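Local structure of probable uracil-DNA glycosylase (Acanthamoeba polyphaga mimivirus, 5X55) at residues S208-L213 and G241-W246; K184-G189 and G250-N255; P218-N223 and S316-P321. The protein is a probable member of the uracil-DNA glycosylase superfamily, with an alpha/beta fold built round a four-stranded parallel sheet flanked by helices. All coordinates share one frame; numbering follows the deposited sequence.

Contact 1: residues S208-L213 and G241-W246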
loop_
_atom_site.group_PDB
_atom_site.type_symbol
_atom_site.label_atom_id
_atom_site.label_comp_id
_atom_site.label_asym_id
_atom_site.label_seq_id
_atom_site.Cartn_x
_atom_site.Cartn_y
_atom_site.Cartn_z
ATOM N N SER A 208 2.664 0.651 1.114
ATOM C CA SER A 208 2.685 1.957 0.471
ATOM C C SER A 208 3.283 2.992 1.422
ATOM O O SER A 208 3.114 2.915 2.646
ATOM C CB SER A 208 1.281 2.374 -0.001
ATOM O OG SER A 208 0.319 2.380 1.034
ATOM N N PHE A 209 4.065 3.905 0.841
ATOM C CA PHE A 209 4.673 5.069 1.485
ATOM C C PHE A 209 5.792 4.754 2.484
ATOM O O PHE A 209 6.691 5.577 2.657
ATOM C CB PHE A 209 3.577 5.928 2.120
ATOM C CG PHE A 209 2.642 6.509 1.098
ATOM C CD1 PHE A 209 3.039 7.608 0.336
ATOM C CD2 PHE A 209 1.404 5.917 0.840
ATOM C CE1 PHE A 209 2.201 8.140 -0.636
ATOM C CE2 PHE A 209 0.569 6.434 -0.146
ATOM C CZ PHE A 209 0.966 7.549 -0.883
ATOM N N SER A 210 5.806 3.570 3.083
ATOM C CA SER A 210 6.783 3.266 4.119
ATOM C C SER A 210 8.140 2.850 3.536
ATOM O O SER A 210 8.229 2.301 2.431
ATOM C CB SER A 210 6.244 2.161 5.033
ATOM O OG SER A 210 7.192 1.857 6.036
ATOM N N VAL A 211 9.201 3.128 4.297
ATOM C CA VAL A 211 10.565 2.691 3.983
ATOM C C VAL A 211 11.224 2.150 5.249
ATOM O O VAL A 211 10.846 2.516 6.370
ATOM C CB VAL A 211 11.426 3.836 3.391
ATOM C CG1 VAL A 211 10.905 4.269 2.021
ATOM C CG2 VAL A 211 11.520 5.023 4.351
ATOM N N PRO A 212 12.245 1.292 5.093
ATOM C CA PRO A 212 12.959 0.767 6.265
ATOM C C PRO A 212 13.578 1.869 7.098
ATOM O O PRO A 212 13.845 2.977 6.617
ATOM C CB PRO A 212 14.050 -0.121 5.653
ATOM C CG PRO A 212 13.496 -0.521 4.324
ATOM C CD PRO A 212 12.754 0.699 3.843
ATOM N N LEU A 213 13.807 1.539 8.370
ATOM C CA LEU A 213 14.596 2.394 9.249
ATOM C C LEU A 213 15.978 2.638 8.649
ATOM O O LEU A 213 16.519 1.794 7.934
ATOM C CB LEU A 213 14.746 1.740 10.623
ATOM C CG LEU A 213 13.461 1.477 11.405
ATOM C CD1 LEU A 213 13.740 0.533 12.557
ATOM C CD2 LEU A 213 12.863 2.776 11.907
ATOM N N GLY A 241 11.231 6.700 8.315
ATOM C CA GLY A 241 10.030 6.615 7.503
ATOM C C GLY A 241 9.279 5.303 7.622
ATOM O O GLY A 241 8.574 4.895 6.692
ATOM N N CYS A 242 9.411 4.619 8.747
ATOM C CA CYS A 242 8.864 3.275 8.894
ATOM C C CYS A 242 7.497 3.334 9.568
ATOM O O CYS A 242 7.386 3.755 10.726
ATOM C CB CYS A 242 9.821 2.390 9.687
ATOM S SG CYS A 242 9.262 0.709 9.741
ATOM N N LEU A 243 6.465 2.893 8.846
ATOM C CA LEU A 243 5.076 3.029 9.271
ATOM C C LEU A 243 4.530 1.770 9.954
ATOM O O LEU A 243 3.304 1.588 10.029
ATOM C CB LEU A 243 4.218 3.412 8.064
ATOM C CG LEU A 243 4.743 4.704 7.423
ATOM C CD1 LEU A 243 3.906 5.126 6.214
ATOM C CD2 LEU A 243 4.798 5.834 8.478
ATOM N N ALA A 244 5.421 0.908 10.459
ATOM C CA ALA A 244 5.020 -0.285 11.198
ATOM C C ALA A 244 3.923 0.010 12.224
ATOM O O ALA A 244 2.981 -0.777 12.393
ATOM C CB ALA A 244 6.254 -0.876 11.874
ATOM N N SER A 245 4.000 1.164 12.877
ATOM C CA SER A 245 3.063 1.481 13.947
ATOM C C SER A 245 1.636 1.613 13.424
ATOM O O SER A 245 0.686 1.099 14.031
ATOM C CB SER A 245 3.501 2.773 14.634
ATOM O OG SER A 245 2.524 3.177 15.567
ATOM N N TRP A 246 1.464 2.326 12.304
ATOM C CA TRP A 246 0.132 2.516 11.745
ATOM C C TRP A 246 -0.434 1.210 11.227
ATOM O O TRP A 246 -1.633 0.937 11.377
ATOM C CB TRP A 246 0.167 3.543 10.607
ATOM C CG TRP A 246 0.666 4.880 10.990
ATOM C CD1 TRP A 246 0.962 5.327 12.254
ATOM C CD2 TRP A 246 0.947 5.964 10.104
ATOM N NE1 TRP A 246 1.403 6.618 12.202
ATOM C CE2 TRP A 246 1.408 7.034 10.890
ATOM C CE3 TRP A 246 0.852 6.129 8.715
ATOM C CZ2 TRP A 246 1.791 8.251 10.337
ATOM C CZ3 TRP A 246 1.219 7.340 8.162
ATOM C CH2 TRP A 246 1.689 8.387 8.972
HETATM O O HOH W 1 13.705 5.524 7.705
#
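S210 and L243 meet at the start of a short helix, and their union shows how a single hydroxyl can tie a loop to a helix end. S210 holds OG anti to its backbone N (chi1 180°), which brings the oxygen up to the amide of L243; the bond from L243 N to S210 OG is 3.1 Å long and nearly straight, at 169°. L243 is the N-cap residue of helix 244-248, so the loop serine receives an amide hydrogen at the very point where the helix begins. The leucine side chain then leans back over the serine, with CG 3.8 Å from S210 CB. Its two methyls part company: CD1 runs toward CB of F209, whereas CD2 sits 3.8 Å above one face of the W246 ring, near the ring's margin.

Backbone atoms secure the next step. V211 N donates to G241 O over 3.0 Å, approaching from 48° above the carbonyl plane. Because G241 carries no side chain, V211 CG2 can lie 3.8 Å from G241 CA. Further along, L213 CD2 packs on C242 CB at 3.8 Å, and a water closes that end by donating to P212 O and accepting from G241 N.

Helix 219-230 backs this junction: L221 and Y225 lie against L243, and I224 against F209, whose ring also meets W295 of strand 291-295 edge-to-face. On the sheet side, S208, L243 and W246 all rest on M253 of strand 251-255.

Contact 2: residues K184-G189 and G250-N255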
loop_
_atom_site.group_PDB
_atom_site.type_symbol
_atom_site.label_atom_id
_atom_site.label_comp_id
_atom_site.label_asym_id
_atom_site.label_seq_id
_atom_site.Cartn_x
_atom_site.Cartn_y
_atom_site.Cartn_z
ATOM N N LYS A 184 -8.966 -1.429 9.237
ATOM C CA LYS A 184 -9.853 -0.289 9.463
ATOM C C LYS A 184 -9.765 0.785 8.389
ATOM O O LYS A 184 -10.764 1.438 8.114
ATOM C CB LYS A 184 -9.556 0.360 10.812
ATOM C CG LYS A 184 -9.620 -0.600 11.960
ATOM C CD LYS A 184 -8.576 -0.229 12.985
ATOM C CE LYS A 184 -9.183 0.297 14.247
ATOM N NZ LYS A 184 -8.150 0.262 15.355
ATOM N N VAL A 185 -8.589 0.999 7.810
ATOM C CA VAL A 185 -8.333 2.055 6.842
ATOM C C VAL A 185 -7.493 1.441 5.741
ATOM O O VAL A 185 -6.571 0.668 6.022
ATOM C CB VAL A 185 -7.588 3.252 7.479
ATOM C CG1 VAL A 185 -7.429 4.381 6.477
ATOM C CG2 VAL A 185 -8.294 3.726 8.729
ATOM N N VAL A 186 -7.841 1.742 4.488
ATOM C CA VAL A 186 -7.103 1.283 3.314
ATOM C C VAL A 186 -6.500 2.518 2.666
ATOM O O VAL A 186 -7.240 3.419 2.247
ATOM C CB VAL A 186 -8.012 0.543 2.321
ATOM C CG1 VAL A 186 -7.212 0.143 1.077
ATOM C CG2 VAL A 186 -8.678 -0.670 2.984
ATOM N N ILE A 187 -5.169 2.579 2.608
ATOM C CA ILE A 187 -4.448 3.674 1.951
ATOM C C ILE A 187 -3.695 3.103 0.751
ATOM O O ILE A 187 -2.680 2.409 0.908
ATOM C CB ILE A 187 -3.488 4.405 2.903
ATOM C CG1 ILE A 187 -4.180 4.720 4.237
ATOM C CG2 ILE A 187 -2.964 5.696 2.238
ATOM C CD1 ILE A 187 -3.428 5.697 5.102
ATOM N N LEU A 188 -4.159 3.428 -0.446
ATOM C CA LEU A 188 -3.527 2.939 -1.664
ATOM C C LEU A 188 -2.358 3.817 -2.096
ATOM O O LEU A 188 -2.480 5.042 -2.180
ATOM C CB LEU A 188 -4.545 2.867 -2.782
ATOM C CG LEU A 188 -5.461 1.683 -2.539
ATOM C CD1 LEU A 188 -6.771 1.959 -3.230
ATOM C CD2 LEU A 188 -4.788 0.415 -3.054
ATOM N N GLY A 189 -1.225 3.181 -2.353
ATOM C CA GLY A 189 -0.201 3.765 -3.187
ATOM C C GLY A 189 -0.350 3.289 -4.631
ATOM O O GLY A 189 -1.213 2.480 -4.990
ATOM N N GLY A 250 -4.073 -1.453 12.100
ATOM C CA GLY A 250 -5.149 -1.612 11.149
ATOM C C GLY A 250 -5.141 -0.674 9.959
ATOM O O GLY A 250 -6.155 -0.596 9.259
ATOM N N THR A 251 -4.038 0.024 9.691
ATOM C CA THR A 251 -3.918 0.833 8.484
ATOM C C THR A 251 -3.366 -0.052 7.363
ATOM O O THR A 251 -2.182 -0.410 7.365
ATOM C CB THR A 251 -3.037 2.058 8.721
ATOM O OG1 THR A 251 -3.346 2.627 10.000
ATOM C CG2 THR A 251 -3.323 3.109 7.647
ATOM N N PHE A 252 -4.223 -0.393 6.397
ATOM C CA PHE A 252 -3.886 -1.332 5.321
ATOM C C PHE A 252 -3.283 -0.541 4.163
ATOM O O PHE A 252 -3.979 -0.083 3.259
ATOM C CB PHE A 252 -5.133 -2.101 4.892
ATOM C CG PHE A 252 -4.879 -3.249 3.940
ATOM C CD1 PHE A 252 -4.250 -4.409 4.374
ATOM C CD2 PHE A 252 -5.339 -3.195 2.633
ATOM C CE1 PHE A 252 -4.051 -5.482 3.519
ATOM C CE2 PHE A 252 -5.143 -4.271 1.764
ATOM C CZ PHE A 252 -4.492 -5.420 2.213
ATOM N N MET A 253 -1.972 -0.390 4.185
ATOM C CA MET A 253 -1.265 0.487 3.257
ATOM C C MET A 253 -0.586 -0.392 2.224
ATOM O O MET A 253 0.492 -0.929 2.472
ATOM C CB MET A 253 -0.247 1.356 3.992
ATOM C CG MET A 253 -0.813 2.119 5.196
ATOM S SD MET A 253 0.427 3.217 5.937
ATOM C CE MET A 253 0.561 4.431 4.608
ATOM N N ILE A 254 -1.211 -0.521 1.054
ATOM C CA ILE A 254 -0.678 -1.319 -0.041
ATOM C C ILE A 254 -0.503 -0.435 -1.275
ATOM O O ILE A 254 -1.105 0.634 -1.402
ATOM C CB ILE A 254 -1.593 -2.513 -0.376
ATOM C CG1 ILE A 254 -2.986 -2.005 -0.754
ATOM C CG2 ILE A 254 -1.682 -3.479 0.782
ATOM C CD1 ILE A 254 -3.837 -3.026 -1.461
ATOM N N ASN A 255 0.324 -0.915 -2.200
ATOM C CA ASN A 255 0.473 -0.342 -3.528
ATOM C C ASN A 255 -0.373 -1.140 -4.522
ATOM O O ASN A 255 -0.339 -2.373 -4.514
ATOM C CB ASN A 255 1.941 -0.351 -3.945
ATOM C CG ASN A 255 2.801 0.593 -3.113
ATOM O OD1 ASN A 255 2.449 1.751 -2.928
ATOM N ND2 ASN A 255 3.938 0.106 -2.624
#
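V185 and F252 are joined by a short backbone bond: F252 N donates to V185 O over 2.6 Å at 166°. A comparable bond, G189 N to I254 O at 2.7 Å, holds the far end. Between them I187 N reaches F252 O at 3.0 Å, but the following bond, I254 N to I187 O, is weak, stretched to 3.3 Å and bent to 131°.

Side chains pack on both faces. On one, T251 holds CG2 anti to its backbone N (chi1 -42° for OG1, which bonds W246 O), setting the methyl against I187 CD1; the two side chains cross obliquely at 3.6 Å, with M253 alongside. On the other, V186 CG1 lies at the edge of the F252 ring, near its plane, while I254 CG2 lies over one ring face, near its margin, and I254 CG1 meets L188 CD2 at 3.8 Å. The strands form one side of the four-stranded parallel sheet of the glycosylase fold: 251-255 is at the edge, and 185-189 lies between it and 291-295. Helices 173-177 and 273-286 pack on the face bearing F252 and I254.

The opening end is less enclosed. G250, with positive phi, closes the preceding helix in a Schellman motif, and its carbonyl accepts from both K184 N (2.9 Å) and V185 N. K184, partly exposed, bends its aliphatic chain past G250 CA, and its NZ finds weak bonds to Q249 O and K364 O.

Contact 3: residues P218-N223 and S316-P321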
loop_
_atom_site.group_PDB
_atom_site.type_symbol
_atom_site.label_atom_id
_atom_site.label_comp_id
_atom_site.label_asym_id
_atom_site.label_seq_id
_atom_site.Cartn_x
_atom_site.Cartn_y
_atom_site.Cartn_z
ATOM N N PRO A 218 11.148 9.599 2.194
ATOM C CA PRO A 218 10.741 10.136 0.880
ATOM C C PRO A 218 9.845 11.362 1.017
ATOM O O PRO A 218 9.123 11.523 2.003
ATOM C CB PRO A 218 9.975 8.973 0.229
ATOM C CG PRO A 218 10.344 7.750 1.070
ATOM C CD PRO A 218 10.582 8.266 2.452
ATOM N N LYS A 219 9.880 12.218 -0.014
ATOM C CA LYS A 219 9.258 13.537 0.094
ATOM C C LYS A 219 7.749 13.442 0.310
ATOM O O LYS A 219 7.172 14.226 1.082
ATOM C CB LYS A 219 9.594 14.367 -1.146
ATOM C CG LYS A 219 11.017 14.924 -1.098
ATOM C CD LYS A 219 11.494 15.386 -2.468
ATOM C CE LYS A 219 12.895 15.981 -2.382
ATOM N NZ LYS A 219 12.999 17.054 -1.340
ATOM N N SER A 220 7.098 12.474 -0.342
ATOM C CA SER A 220 5.678 12.241 -0.101
ATOM C C SER A 220 5.403 11.984 1.375
ATOM O O SER A 220 4.500 12.591 1.971
ATOM C CB SER A 220 5.208 11.069 -0.942
ATOM O OG SER A 220 5.179 11.471 -2.294
ATOM N N LEU A 221 6.190 11.097 1.984
ATOM C CA LEU A 221 5.963 10.758 3.378
ATOM C C LEU A 221 6.244 11.950 4.278
ATOM O O LEU A 221 5.517 12.175 5.256
ATOM C CB LEU A 221 6.822 9.555 3.767
ATOM C CG LEU A 221 6.667 8.991 5.184
ATOM C CD1 LEU A 221 5.199 8.753 5.520
ATOM C CD2 LEU A 221 7.453 7.697 5.283
ATOM N N ALA A 222 7.289 12.729 3.967
ATOM C CA ALA A 222 7.548 13.944 4.735
ATOM C C ALA A 222 6.343 14.864 4.690
ATOM O O ALA A 222 5.996 15.505 5.695
ATOM C CB ALA A 222 8.797 14.665 4.206
ATOM N N ASN A 223 5.671 14.920 3.538
ATOM C CA ASN A 223 4.491 15.769 3.425
ATOM C C ASN A 223 3.329 15.205 4.226
ATOM O O ASN A 223 2.557 15.963 4.831
ATOM C CB ASN A 223 4.124 15.956 1.949
ATOM C CG ASN A 223 5.088 16.901 1.235
ATOM O OD1 ASN A 223 5.883 17.567 1.889
ATOM N ND2 ASN A 223 5.015 16.967 -0.099
ATOM N N SER A 316 -8.373 13.451 -1.906
ATOM C CA SER A 316 -7.657 14.704 -2.105
ATOM C C SER A 316 -6.582 14.469 -3.158
ATOM O O SER A 316 -6.474 13.379 -3.724
ATOM C CB SER A 316 -7.032 15.184 -0.801
ATOM O OG SER A 316 -5.895 14.381 -0.520
ATOM N N SER A 317 -5.762 15.490 -3.397
ATOM C CA SER A 317 -4.606 15.285 -4.254
ATOM C C SER A 317 -3.525 14.494 -3.512
ATOM O O SER A 317 -3.563 14.302 -2.289
ATOM C CB SER A 317 -4.033 16.620 -4.738
ATOM O OG SER A 317 -3.174 17.197 -3.756
ATOM N N HIS A 318 -2.533 14.067 -4.285
ATOM C CA HIS A 318 -1.449 13.244 -3.780
ATOM C C HIS A 318 -0.453 14.085 -2.978
ATOM O O HIS A 318 -0.216 15.257 -3.299
ATOM C CB HIS A 318 -0.739 12.573 -4.954
ATOM C CG HIS A 318 0.195 11.464 -4.569
ATOM N ND1 HIS A 318 1.498 11.690 -4.181
ATOM C CD2 HIS A 318 0.031 10.119 -4.561
ATOM C CE1 HIS A 318 2.094 10.536 -3.941
ATOM N NE2 HIS A 318 1.224 9.567 -4.153
ATOM N N PRO A 319 0.162 13.503 -1.945
ATOM C CA PRO A 319 1.105 14.263 -1.111
ATOM C C PRO A 319 2.457 14.503 -1.741
ATOM O O PRO A 319 3.289 15.170 -1.114
ATOM C CB PRO A 319 1.266 13.374 0.134
ATOM C CG PRO A 319 1.020 12.008 -0.361
ATOM C CD PRO A 319 -0.112 12.175 -1.364
ATOM N N SER A 320 2.740 13.962 -2.924
ATOM C CA SER A 320 4.037 14.221 -3.527
ATOM C C SER A 320 4.215 15.727 -3.727
ATOM O O SER A 320 3.227 16.455 -3.854
ATOM C CB SER A 320 4.163 13.496 -4.859
ATOM O OG SER A 320 3.905 14.382 -5.934
ATOM N N PRO A 321 5.457 16.230 -3.719
ATOM C CA PRO A 321 5.658 17.690 -3.847
ATOM C C PRO A 321 5.079 18.296 -5.120
ATOM O O PRO A 321 4.790 19.502 -5.141
ATOM C CB PRO A 321 7.190 17.854 -3.796
ATOM C CG PRO A 321 7.765 16.472 -3.830
ATOM C CD PRO A 321 6.696 15.539 -3.327
#
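N223, one turn into helix 219-230, reaches to the carbonyl of P319, and its side chain can be followed atom by atom. CB already lies 3.3 Å from P319 O. With chi1 at -74°, CG stands beside the backbone N and anti to the carbonyl carbon, and the chain carries on past the same oxygen. At the tip, ND2 donates to P319 O over 2.7 Å at an N-H...O angle of 166°. The acceptor lies almost within the amide plane and the donor comes nearly along the C=O axis, so this is a well-aligned bond that fixes the rotation of the carboxamide. The same nitrogen also packs against the P321 ring, with CD 3.9 Å away.

The sequence H318-P319-S320-P321 matches the His-Pro-Ser-Pro motif of family-1 (UNG-type) uracil-DNA glycosylases, which lies in the loop after the last strand of the parallel sheet, here 312-316. P319 and P321 pack against the start of helix 219-230, for which P218 is the N-cap residue, while S320 turns its side chain away and meets S220 with CA and CB. An internal bond shapes the loop as well: S320 N donates to H318 ND1 at 2.9 Å, with the amide tilted 19° from the imidazole plane.

One turn earlier on the helix, S220 points OG into the bend, 3.2 Å from S320 CA and 3.6 Å from H318 CE1, where it meets the edge of the imidazole close to the ring plane. Its carbonyl oxygen touches P319 CB. On the solvent side, the aliphatic part of K219 crosses the P321 ring at about a right angle, CB lying 3.8 Å from P321 CD. P319 also packs on W295 and F345; N223 also touches V324.

Contacts 1 and 2 lie 12 Å apart between centres and are stitched together by two probable hydrogen bonds, S208 OG to I187 O at 3.0 Å and W246 O to T251 OG1 at 2.8 Å; contact 1 is nested within the chain loop that contact 2 closes. Contact 3, centred 14 Å from contact 1, meets it through L221 CD2, 3.3 Å from G241 O, and through F209 CZ, 3.9 Å from H318 NE2. Contacts 2 and 3 stay about 6 Å apart at their nearest atoms. As in relatives, the loops following strands 185-189 and 312-316 probably border the family's active-site pocket; F209 lies in the first of these loops and touches H318 in the second.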